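PDB 2JKS: bradyzoite surface antigen BSR4 from Toxoplasma gondii, which is a bradyzoite-stage surface antigen of the SAG1-related (SRS) superfamily, is built of two SRS domains and binds zinc, but has no firmly established function. Local coordinates for residues Pro184-Val189 with Ser300-Val305; Lys223-Cys228 with Gln270-Cys275. All blocks are in the same frame, centred on the assembly; numbering follows the deposited sequence.

Interaction 1: residues Pro184-Val189 with Ser300-Val305; sequences PNPVEV and SCTVLV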
ATOM      1  N   PRO A 184       2.265   0.824  13.674  1.00 28.33           N
ATOM      2  CA  PRO A 184       2.474   1.574  14.902  1.00 29.13           C
ATOM      3  C   PRO A 184       2.775   0.677  16.104  1.00 29.65           C
ATOM      4  O   PRO A 184       3.435   1.120  17.024  1.00 29.67           O
ATOM      5  CB  PRO A 184       1.129   2.281  15.103  1.00 30.14           C
ATOM      6  CG  PRO A 184       0.165   1.516  14.291  1.00 29.45           C
ATOM      7  CD  PRO A 184       0.911   1.033  13.127  1.00 29.22           C
ATOM      8  N   ASN A 185       2.247  -0.559  16.083  1.00 29.91           N
ATOM      9  CA  ASN A 185       2.307  -1.517  17.193  1.00 29.33           C
ATOM     10  C   ASN A 185       2.277  -2.907  16.571  1.00 28.04           C
ATOM     11  O   ASN A 185       1.832  -3.076  15.431  1.00 26.08           O
ATOM     12  CB  ASN A 185       1.035  -1.446  18.075  1.00 30.79           C
ATOM     13  CG  ASN A 185       0.830  -0.113  18.666  1.00 37.68           C
ATOM     14  OD1 ASN A 185       1.727   0.432  19.314  1.00 44.99           O
ATOM     15  ND2 ASN A 185      -0.352   0.457  18.441  1.00 41.18           N
ATOM     16  N   PRO A 186       2.709  -3.914  17.341  1.00 27.66           N
ATOM     17  CA  PRO A 186       2.503  -5.285  16.894  1.00 26.96           C
ATOM     18  C   PRO A 186       1.013  -5.599  16.699  1.00 27.45           C
ATOM     19  O   PRO A 186       0.153  -5.045  17.399  1.00 26.60           O
ATOM     20  CB  PRO A 186       3.086  -6.136  18.047  1.00 27.42           C
ATOM     21  CG  PRO A 186       4.138  -5.210  18.636  1.00 26.16           C
ATOM     22  CD  PRO A 186       3.476  -3.839  18.602  1.00 27.41           C
ATOM     23  N   VAL A 187       0.718  -6.472  15.754  1.00 25.70           N
ATOM     24  CA  VAL A 187      -0.618  -7.023  15.603  1.00 26.99           C
ATOM     25  C   VAL A 187      -0.729  -8.153  16.646  1.00 27.00           C
ATOM     26  O   VAL A 187      -0.011  -9.148  16.545  1.00 27.79           O
ATOM     27  CB  VAL A 187      -0.834  -7.588  14.120  1.00 26.47           C
ATOM     28  CG1 VAL A 187      -2.251  -8.214  13.962  1.00 25.74           C
ATOM     29  CG2 VAL A 187      -0.627  -6.449  13.062  1.00 26.56           C
ATOM     30  N   GLU A 188      -1.636  -8.009  17.616  1.00 27.32           N
ATOM     31  CA  GLU A 188      -1.854  -9.036  18.632  1.00 27.42           C
ATOM     32  C   GLU A 188      -2.941 -10.030  18.244  1.00 27.13           C
ATOM     33  O   GLU A 188      -4.039  -9.639  17.773  1.00 26.62           O
ATOM     34  CB  GLU A 188      -2.211  -8.368  19.968  1.00 28.63           C
ATOM     35  CG  GLU A 188      -1.039  -7.592  20.503  1.00 34.42           C
ATOM     36  CD  GLU A 188      -1.101  -7.454  21.980  1.00 44.17           C
ATOM     37  OE1 GLU A 188      -0.753  -8.446  22.704  1.00 46.93           O
ATOM     38  OE2 GLU A 188      -1.471  -6.337  22.400  1.00 46.74           O
ATOM     39  N   VAL A 189      -2.596 -11.308  18.377  1.00 26.82           N
ATOM     40  CA  VAL A 189      -3.405 -12.419  17.940  1.00 26.09           C
ATOM     41  C   VAL A 189      -3.501 -13.427  19.080  1.00 26.42           C
ATOM     42  O   VAL A 189      -2.505 -13.738  19.757  1.00 25.97           O
ATOM     43  CB  VAL A 189      -2.773 -13.165  16.706  1.00 26.68           C
ATOM     44  CG1 VAL A 189      -3.674 -14.351  16.318  1.00 27.76           C
ATOM     45  CG2 VAL A 189      -2.557 -12.211  15.505  1.00 26.53           C
ATOM     46  N   SER A 300       8.310  -2.919   9.359  1.00 28.25           N
ATOM     47  CA  SER A 300       8.001  -4.359   9.392  1.00 26.61           C
ATOM     48  C   SER A 300       6.732  -4.651  10.184  1.00 26.56           C
ATOM     49  O   SER A 300       6.315  -3.880  11.041  1.00 25.43           O
ATOM     50  CB  SER A 300       9.143  -5.161  10.032  1.00 28.10           C
ATOM     51  OG  SER A 300      10.323  -4.916   9.310  1.00 24.67           O
ATOM     52  N   CYS A 301       6.160  -5.805   9.895  1.00 25.90           N
ATOM     53  CA  CYS A 301       4.926  -6.259  10.495  1.00 23.94           C
ATOM     54  C   CYS A 301       5.205  -7.319  11.562  1.00 23.53           C
ATOM     55  O   CYS A 301       5.651  -8.431  11.242  1.00 22.81           O
ATOM     56  CB  CYS A 301       4.068  -6.824   9.381  1.00 22.46           C
ATOM     57  SG  CYS A 301       2.445  -7.509   9.833  1.00 25.29           S
ATOM     58  N   THR A 302       4.912  -6.978  12.831  1.00 22.25           N
ATOM     59  CA  THR A 302       5.191  -7.892  13.919  1.00 23.31           C
ATOM     60  C   THR A 302       3.883  -8.483  14.377  1.00 22.71           C
ATOM     61  O   THR A 302       2.931  -7.730  14.667  1.00 22.83           O
ATOM     62  CB  THR A 302       5.849  -7.121  15.123  1.00 23.45           C
ATOM     63  OG1 THR A 302       7.088  -6.530  14.706  1.00 23.11           O
ATOM     64  CG2 THR A 302       6.031  -8.004  16.340  1.00 23.88           C
ATOM     65  N   VAL A 303       3.836  -9.815  14.481  1.00 22.48           N
ATOM     66  CA  VAL A 303       2.635 -10.454  14.933  1.00 22.10           C
ATOM     67  C   VAL A 303       2.974 -11.102  16.269  1.00 23.58           C
ATOM     68  O   VAL A 303       3.749 -12.073  16.294  1.00 23.30           O
ATOM     69  CB  VAL A 303       2.089 -11.492  13.893  1.00 22.33           C
ATOM     70  CG1 VAL A 303       0.811 -12.136  14.423  1.00 23.19           C
ATOM     71  CG2 VAL A 303       1.907 -10.777  12.508  1.00 23.28           C
ATOM     72  N   LEU A 304       2.391 -10.551  17.342  1.00 22.96           N
ATOM     73  CA  LEU A 304       2.567 -11.066  18.695  1.00 23.62           C
ATOM     74  C   LEU A 304       1.450 -11.981  19.067  1.00 22.51           C
ATOM     75  O   LEU A 304       0.311 -11.550  19.274  1.00 22.20           O
ATOM     76  CB  LEU A 304       2.635  -9.918  19.694  1.00 25.15           C
ATOM     77  CG  LEU A 304       2.877 -10.368  21.140  1.00 28.51           C
ATOM     78  CD1 LEU A 304       4.218 -11.090  21.290  1.00 31.23           C
ATOM     79  CD2 LEU A 304       2.839  -9.091  22.001  1.00 30.00           C
ATOM     80  N   VAL A 305       1.781 -13.258  19.156  1.00 22.10           N
ATOM     81  CA  VAL A 305       0.781 -14.288  19.400  1.00 22.99           C
ATOM     82  C   VAL A 305       0.810 -14.711  20.871  1.00 22.80           C
ATOM     83  O   VAL A 305       1.858 -15.079  21.405  1.00 22.42           O
ATOM     84  CB  VAL A 305       0.965 -15.523  18.498  1.00 21.35           C
ATOM     85  CG1 VAL A 305      -0.187 -16.515  18.729  1.00 24.50           C
ATOM     86  CG2 VAL A 305       1.105 -15.100  16.973  1.00 22.29           C
TER
HETATM   87  O   HOH W   1       3.166  -4.607  13.209  1.00 26.50           O
HETATM   88  O   HOH W   2      -0.785 -11.373  21.808  1.00 28.56           O
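Val-189 and Val-303 meet on the face of the sheet that also carries Val-187 and Val-305. Their side chains cross obliquely, CG2 of Val-189 lying 3.5 Å from CG1 of Val-303. The Val-189 methyl that makes this contact is the one beside its backbone N, whereas the Val-303 methyl is the one anti to the backbone N (chi1 -180°), beside the carbonyl carbon. On the other face the pairs lie side by side and point the same way. The ring of Pro-186 sets CB 3.9 Å from CG2 of Thr-302 and also touches CB of Leu-304; farther along, OE1 of Glu-188 comes beside CD2 of Leu-304. Thr-302 turns its hydroxyl elsewhere, with OG1 hydrogen-bonded to the backbone N of Val-225.

These contacts ride on a parallel pair, strands 187-191 and 301-307, at one edge of a mixed sheet in the second SRS domain. Val-187 N donates to Thr-302 O at 2.8 Å, Leu-304 N to Val-187 O at 2.9 Å, and Val-189 N to Leu-304 O at 3.1 Å. Thr-302 O receives its donor nearly head-on, at a C=O...N angle of 167°, while the other two carbonyls take theirs tilted by about 30° from their planes. Water lengthens the pairing at one end, where a single molecule donates to Asn-185 O and accepts from Thr-302 N. A second water donates both to Glu-188 OE1 and to Leu-304 O, tying the carboxylate to the neighbouring backbone. On the valine face, Leu-168 covers Val-187 and Val-189, and strand 197-201 packs from the facing sheet through Leu-198 and Ile-200. Near the start of the second strand, Cys-301 is joined by a disulfide to Cys-176.

Interaction 2: residues Lys223-Cys228 with Gln270-Cys275; sequences KDVNRC and QFLVGC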
ATOM      1  N   LYS A 223       9.272  -7.785  21.136  1.00 29.80           N
ATOM      2  CA  LYS A 223       8.080  -7.146  20.507  1.00 29.73           C
ATOM      3  C   LYS A 223       8.337  -6.501  19.123  1.00 29.27           C
ATOM      4  O   LYS A 223       7.640  -5.589  18.683  1.00 26.70           O
ATOM      5  CB  LYS A 223       7.362  -6.184  21.514  1.00 32.11           C
ATOM      6  CG  LYS A 223       7.130  -6.747  22.929  1.00 32.48           C
ATOM      7  CD  LYS A 223       6.338  -8.035  22.963  1.00 39.40           C
ATOM      8  CE  LYS A 223       5.788  -8.410  24.407  1.00 39.39           C
ATOM      9  NZ  LYS A 223       5.822  -9.918  24.628  1.00 42.95           N
ATOM     10  N   ASP A 224       9.317  -7.036  18.386  1.00 27.69           N
ATOM     11  CA  ASP A 224       9.702  -6.413  17.140  1.00 28.29           C
ATOM     12  C   ASP A 224      10.283  -7.504  16.281  1.00 27.64           C
ATOM     13  O   ASP A 224      11.346  -8.070  16.578  1.00 26.68           O
ATOM     14  CB  ASP A 224      10.735  -5.307  17.422  1.00 28.87           C
ATOM     15  CG  ASP A 224      11.195  -4.592  16.194  1.00 31.60           C
ATOM     16  OD1 ASP A 224      10.757  -4.864  15.045  1.00 32.36           O
ATOM     17  OD2 ASP A 224      12.008  -3.692  16.392  1.00 35.70           O
ATOM     18  N   VAL A 225       9.599  -7.807  15.191  1.00 26.98           N
ATOM     19  CA  VAL A 225      10.118  -8.824  14.270  1.00 26.97           C
ATOM     20  C   VAL A 225      11.522  -8.476  13.683  1.00 28.72           C
ATOM     21  O   VAL A 225      12.217  -9.371  13.198  1.00 28.88           O
ATOM     22  CB  VAL A 225       9.078  -9.103  13.129  1.00 27.03           C
ATOM     23  CG1 VAL A 225       9.053  -7.984  12.089  1.00 24.45           C
ATOM     24  CG2 VAL A 225       9.306 -10.465  12.472  1.00 25.59           C
ATOM     25  N   ASN A 226      11.884  -7.195  13.677  1.00 29.59           N
ATOM     26  CA  ASN A 226      13.206  -6.788  13.214  1.00 30.65           C
ATOM     27  C   ASN A 226      14.328  -7.174  14.187  1.00 32.28           C
ATOM     28  O   ASN A 226      15.508  -7.213  13.775  1.00 32.40           O
ATOM     29  CB  ASN A 226      13.284  -5.284  12.959  1.00 30.47           C
ATOM     30  CG  ASN A 226      12.509  -4.825  11.763  1.00 30.52           C
ATOM     31  OD1 ASN A 226      12.284  -5.549  10.788  1.00 29.82           O
ATOM     32  ND2 ASN A 226      12.146  -3.551  11.804  1.00 33.40           N
ATOM     33  N   ARG A 227      13.980  -7.452  15.448  1.00 32.01           N
ATOM     34  CA  ARG A 227      14.920  -8.015  16.442  1.00 33.94           C
ATOM     35  C   ARG A 227      14.493  -9.438  16.819  1.00 32.09           C
ATOM     36  O   ARG A 227      13.811  -9.679  17.844  1.00 31.86           O
ATOM     37  CB  ARG A 227      15.034  -7.087  17.662  1.00 33.76           C
ATOM     38  CG  ARG A 227      15.403  -5.621  17.250  1.00 39.28           C
ATOM     39  CD  ARG A 227      15.629  -4.673  18.458  1.00 39.99           C
ATOM     40  NE  ARG A 227      14.565  -4.825  19.456  1.00 49.86           N
ATOM     41  CZ  ARG A 227      13.522  -4.007  19.622  1.00 53.54           C
ATOM     42  NH1 ARG A 227      13.378  -2.917  18.860  1.00 52.79           N
ATOM     43  NH2 ARG A 227      12.610  -4.294  20.568  1.00 52.07           N
ATOM     44  N   CYS A 228      14.804 -10.365  15.924  1.00 30.82           N
ATOM     45  CA  CYS A 228      14.315 -11.723  16.007  1.00 31.85           C
ATOM     46  C   CYS A 228      15.383 -12.704  16.527  1.00 32.40           C
ATOM     47  O   CYS A 228      16.315 -13.003  15.793  1.00 32.11           O
ATOM     48  CB  CYS A 228      13.848 -12.217  14.610  1.00 30.44           C
ATOM     49  SG  CYS A 228      13.156 -13.890  14.590  1.00 28.47           S
ATOM     50  N   GLN A 270       3.825 -17.383  24.469  1.00 26.81           N
ATOM     51  CA  GLN A 270       3.719 -16.254  23.517  1.00 25.49           C
ATOM     52  C   GLN A 270       4.846 -16.473  22.565  1.00 25.57           C
ATOM     53  O   GLN A 270       5.907 -17.010  22.940  1.00 24.38           O
ATOM     54  CB  GLN A 270       3.944 -14.912  24.183  1.00 26.00           C
ATOM     55  CG  GLN A 270       2.827 -14.373  25.071  1.00 27.75           C
ATOM     56  CD  GLN A 270       3.040 -12.878  25.326  1.00 36.35           C
ATOM     57  OE1 GLN A 270       4.168 -12.453  25.690  1.00 35.09           O
ATOM     58  NE2 GLN A 270       1.977 -12.058  25.096  1.00 31.68           N
ATOM     59  N   PHE A 271       4.588 -16.147  21.302  1.00 25.35           N
ATOM     60  CA  PHE A 271       5.636 -16.243  20.287  1.00 25.80           C
ATOM     61  C   PHE A 271       5.431 -15.094  19.302  1.00 25.44           C
ATOM     62  O   PHE A 271       4.351 -14.495  19.256  1.00 25.06           O
ATOM     63  CB  PHE A 271       5.705 -17.627  19.612  1.00 23.56           C
ATOM     64  CG  PHE A 271       4.517 -17.954  18.726  1.00 25.99           C
ATOM     65  CD1 PHE A 271       4.538 -17.631  17.351  1.00 25.24           C
ATOM     66  CD2 PHE A 271       3.367 -18.562  19.258  1.00 23.87           C
ATOM     67  CE1 PHE A 271       3.480 -17.961  16.537  1.00 22.77           C
ATOM     68  CE2 PHE A 271       2.295 -18.911  18.410  1.00 23.45           C
ATOM     69  CZ  PHE A 271       2.346 -18.612  17.070  1.00 20.82           C
ATOM     70  N   LEU A 272       6.483 -14.785  18.538  1.00 23.41           N
ATOM     71  CA  LEU A 272       6.405 -13.712  17.568  1.00 24.67           C
ATOM     72  C   LEU A 272       6.845 -14.223  16.192  1.00 24.43           C
ATOM     73  O   LEU A 272       7.828 -14.888  16.070  1.00 23.77           O
ATOM     74  CB  LEU A 272       7.282 -12.568  18.062  1.00 25.75           C
ATOM     75  CG  LEU A 272       7.417 -11.201  17.451  1.00 29.35           C
ATOM     76  CD1 LEU A 272       7.945 -10.328  18.561  1.00 27.70           C
ATOM     77  CD2 LEU A 272       8.374 -11.179  16.251  1.00 29.14           C
ATOM     78  N   VAL A 273       6.066 -13.897  15.165  1.00 25.11           N
ATOM     79  CA  VAL A 273       6.493 -14.017  13.796  1.00 25.53           C
ATOM     80  C   VAL A 273       6.010 -12.750  13.061  1.00 26.21           C
ATOM     81  O   VAL A 273       5.476 -11.832  13.668  1.00 25.28           O
ATOM     82  CB  VAL A 273       5.855 -15.241  13.103  1.00 25.40           C
ATOM     83  CG1 VAL A 273       6.366 -16.538  13.694  1.00 27.74           C
ATOM     84  CG2 VAL A 273       4.317 -15.174  13.253  1.00 28.07           C
ATOM     85  N   GLY A 274       6.245 -12.703  11.757  1.00 25.97           N
ATOM     86  CA  GLY A 274       5.746 -11.597  10.975  1.00 25.14           C
ATOM     87  C   GLY A 274       6.297 -11.554   9.578  1.00 25.55           C
ATOM     88  O   GLY A 274       6.647 -12.603   8.976  1.00 23.83           O
ATOM     89  N   CYS A 275       6.331 -10.327   9.051  1.00 25.64           N
ATOM     90  CA  CYS A 275       6.729 -10.063   7.673  1.00 25.57           C
ATOM     91  C   CYS A 275       7.663  -8.884   7.653  1.00 26.32           C
ATOM     92  O   CYS A 275       7.394  -7.833   8.254  1.00 24.24           O
ATOM     93  CB  CYS A 275       5.493  -9.788   6.789  1.00 24.36           C
ATOM     94  SG  CYS A 275       4.253 -11.092   6.719  1.00 25.89           S
TER
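Val-225 and Leu-272 bring together a type I beta turn, Asp-224 to Arg-227, and the extended strand 269-277, with the CA of Val-225 nearest that of Gly-274 at 6.1 Å. The turn belongs to the loop between strands 216-218 and 230-232 and lies over one face of the mixed sheet in the second SRS domain. It is closed by the hydrogen bond from Arg-227 N to Asp-224 O. An Asx turn reinforces it: Asn-226 N donates to Asp-224 OD1, which is approached from 60° above the carboxylate plane. The other carboxylate oxygen, OD2, forms a salt bridge with Arg-227 NH1, a pairing of charges with no N-H directed at the oxygen.

Across the contact, Leu-272 and Val-225 carry most of the packing. The CG of Leu-272 is anti to the backbone N (chi1 -174°), and its two methyls divide the work. CD1 meets the backbone of the loop, 3.6 Å from Asp-224 N and close to Lys-223 CA, while CD2 reaches Val-225 CA at 3.5 Å. The Val-225 and Leu-272 side chains cross at about a right angle, CB of Val-225 being 3.8 Å from CD2 of Leu-272. CG2 of Val-225 comes to 3.9 Å from the backbone N of Gly-274, which has no side chain to stand between turn and strand.

Two disulfides hold the surroundings, Cys-228 to Cys-218 and Cys-275 to Cys-202. NE2 of Gln-270 is hydrogen-bonded to Thr-306 OG1, and Lys-223 NZ makes a weak hydrogen bond to Ala-220 O. At the outer end of the contact, the bent Lys-223 chain crosses that of Gln-270 at about a right angle, and NZ donates a second weak hydrogen bond, to Gln-270 OE1, 3.2 Å away.

In the fold
Following the chain through the second SRS domain, strand 187-191 is the first strand of its four-stranded sheet and its partner 301-307 is the last, so interaction 1 closes a long loop near the C terminus. Interaction 2 is nested inside that loop: residues 223-228 pack on strand 269-277, both lying between the two strands of interaction 1. The two meet because strands 269-277 and 301-307 are neighbours in the same mixed sheet, joined among others by the backbone hydrogen bond from Val-303 N to Val-273 O. The turn also touches the start of the last strand directly, through Ser-300 and Asn-226. Together they tie the edge strand, two inner strands and the overlying loop into one unit.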